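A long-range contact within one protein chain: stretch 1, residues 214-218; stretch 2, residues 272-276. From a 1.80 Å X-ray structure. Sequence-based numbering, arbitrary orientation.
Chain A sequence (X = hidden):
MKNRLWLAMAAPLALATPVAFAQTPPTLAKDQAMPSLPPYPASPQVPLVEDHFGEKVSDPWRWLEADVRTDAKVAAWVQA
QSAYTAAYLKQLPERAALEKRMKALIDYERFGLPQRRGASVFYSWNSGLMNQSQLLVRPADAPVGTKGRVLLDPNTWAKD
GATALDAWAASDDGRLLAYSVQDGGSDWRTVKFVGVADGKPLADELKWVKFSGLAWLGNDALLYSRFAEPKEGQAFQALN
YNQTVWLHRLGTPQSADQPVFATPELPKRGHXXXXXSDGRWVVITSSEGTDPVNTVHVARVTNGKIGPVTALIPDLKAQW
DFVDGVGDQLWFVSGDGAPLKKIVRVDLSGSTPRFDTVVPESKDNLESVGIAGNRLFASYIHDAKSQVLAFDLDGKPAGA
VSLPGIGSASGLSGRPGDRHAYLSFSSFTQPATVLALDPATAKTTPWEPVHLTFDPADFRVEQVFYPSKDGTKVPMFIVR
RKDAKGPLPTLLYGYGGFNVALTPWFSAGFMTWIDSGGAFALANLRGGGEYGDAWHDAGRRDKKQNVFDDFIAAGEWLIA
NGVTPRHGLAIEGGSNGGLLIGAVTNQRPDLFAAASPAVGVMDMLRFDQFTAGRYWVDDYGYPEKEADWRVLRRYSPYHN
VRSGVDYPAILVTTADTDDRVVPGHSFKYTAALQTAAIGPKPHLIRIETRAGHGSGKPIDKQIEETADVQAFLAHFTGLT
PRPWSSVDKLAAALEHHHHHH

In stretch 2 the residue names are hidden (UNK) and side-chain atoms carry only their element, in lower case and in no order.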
# COMPACT_ATOMS: atom_id res chain seq x y z
N LEU A 214 -6.54 -0.54 -23.47
CA LEU A 214 -6.23 -1.26 -24.67
C LEU A 214 -7.26 -2.36 -24.60
O LEU A 214 -7.29 -3.12 -23.63
CB LEU A 214 -4.84 -1.87 -24.61
CG LEU A 214 -3.66 -0.94 -24.51
CD1 LEU A 214 -2.40 -1.75 -24.33
CD2 LEU A 214 -3.58 -0.03 -25.72
N ALA A 215 -8.13 -2.44 -25.58
CA ALA A 215 -9.15 -3.48 -25.54
C ALA A 215 -9.35 -4.05 -26.91
O ALA A 215 -9.78 -3.35 -27.84
CB ALA A 215 -10.46 -2.94 -25.03
N TRP A 216 -9.12 -5.36 -27.05
CA TRP A 216 -9.26 -5.99 -28.35
C TRP A 216 -10.74 -6.25 -28.65
O TRP A 216 -11.51 -6.64 -27.77
CB TRP A 216 -8.50 -7.33 -28.36
CG TRP A 216 -7.01 -7.18 -28.49
CD1 TRP A 216 -6.10 -7.04 -27.47
CD2 TRP A 216 -6.26 -7.11 -29.70
NE1 TRP A 216 -4.83 -6.94 -27.98
CE2 TRP A 216 -4.90 -6.96 -29.35
CE3 TRP A 216 -6.59 -7.22 -31.05
CZ2 TRP A 216 -3.88 -6.87 -30.29
CZ3 TRP A 216 -5.61 -7.13 -31.98
CH2 TRP A 216 -4.25 -6.98 -31.60
N LEU A 217 -11.11 -6.00 -29.90
CA LEU A 217 -12.39 -6.35 -30.45
C LEU A 217 -12.10 -7.53 -31.35
O LEU A 217 -11.69 -7.37 -32.48
CB LEU A 217 -12.96 -5.17 -31.19
CG LEU A 217 -14.39 -5.29 -31.65
CD1 LEU A 217 -15.34 -4.90 -30.55
CD2 LEU A 217 -14.60 -4.45 -32.91
N GLY A 218 -12.25 -8.71 -30.80
CA GLY A 218 -11.79 -9.94 -31.45
C GLY A 218 -10.29 -10.00 -31.64
O GLY A 218 -9.54 -9.61 -30.74
N UNK A 272 -13.01 5.62 -21.29
CA UNK A 272 -12.18 4.42 -21.45
C UNK A 272 -13.09 3.29 -21.93
O UNK A 272 -14.27 3.19 -21.54
N UNK A 273 -12.56 2.43 -22.79
CA UNK A 273 -13.36 1.37 -23.40
C UNK A 273 -12.84 -0.01 -23.01
O UNK A 273 -11.63 -0.22 -23.01
c UNK A 273 -13.32 1.50 -24.93
N UNK A 274 -13.74 -0.92 -22.72
CA UNK A 274 -13.46 -2.32 -22.45
C UNK A 274 -14.39 -3.15 -23.31
O UNK A 274 -15.35 -2.62 -23.85
c UNK A 274 -13.73 -2.68 -20.98
o UNK A 274 -12.95 -1.86 -20.15
N UNK A 275 -14.09 -4.44 -23.43
CA UNK A 275 -14.89 -5.40 -24.18
C UNK A 275 -15.02 -6.60 -23.30
O UNK A 275 -14.07 -7.04 -22.64
c UNK A 275 -13.95 -4.55 -26.40
c UNK A 275 -15.14 -6.67 -26.34
c UNK A 275 -14.25 -5.78 -25.55
N UNK A 276 -16.22 -7.13 -23.24
CA UNK A 276 -16.44 -8.35 -22.49
C UNK A 276 -15.59 -9.49 -23.08
O UNK A 276 -15.22 -9.47 -24.27
c UNK A 276 -17.93 -8.70 -22.40
o UNK A 276 -18.54 -8.89 -23.66

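Position 272 carries no side-chain atom beyond the backbone. Nothing on stretch 1 lies within contact distance of it. An ideal CB placed here would find nothing of stretch 1 within 5.5 Å, so this contact does not demand the absence of a side chain. The atoms alone identify the residue as glycine, G272.

Position 273 has one side-chain atom, a carbon. That is a CB with nothing beyond it, and it points sideways relative to stretch 1. Its nearest approach to stretch 1 is 5.3 Å, measured from this CB to the CB of A215. The backbone does the touching: the carbonyl O of 273 lies 3.6 Å from the CB of A215. A single carbon means alanine, A273.

Position 274 has two side-chain atoms, one carbon followed by one oxygen. The CA-to-CB bond points away from stretch 1. The contact is again made by the backbone, with the CA of 274 lying 4.0 Å from the CB of A215. The CA atoms of A215 and 274 are 5.4 Å apart, the nearest CA pair between the stretches. A carbon bearing a lone oxygen is the side chain of serine, S274, with chi1 in the m rotamer.

Position 275 has three side-chain carbons: one attached to CA and carrying the other two. The branch is at CB, and CA-to-CB points toward stretch 1. One branch carbon lies 3.5 Å from the backbone O of W216 and 4.1 Å from the CB of A215. A side chain of three carbons branched at CB is valine, V275. The branch carbon in these contacts is CG2, and chi1 is t.

Position 276 has one carbon followed by one oxygen. The CA-to-CB bond points away, and the nearest approach of the side chain, from its oxygen to the O of W216, is 8.4 Å. The composition gives serine, S276. Its OG is hydrogen-bonded elsewhere in the structure.

The contact is small, burying 190 Å² over both sides, and no hydrogen bond crosses it. It rests on packing between A215 and V275, whose CA-to-CB bonds both point toward the opposing stretch. The methyl of A215 also rests against the backbone of A273 and S274. CG2 of V275 also lies 4.4 Å from CD1 of L217. The L217 side chain starts out sideways, but its end comes nearer and extends the apolar patch. The CA-to-CB bond of W216 points away, and W216 meets V275 through its backbone O.

Stretch 2 (272-276) GASVS
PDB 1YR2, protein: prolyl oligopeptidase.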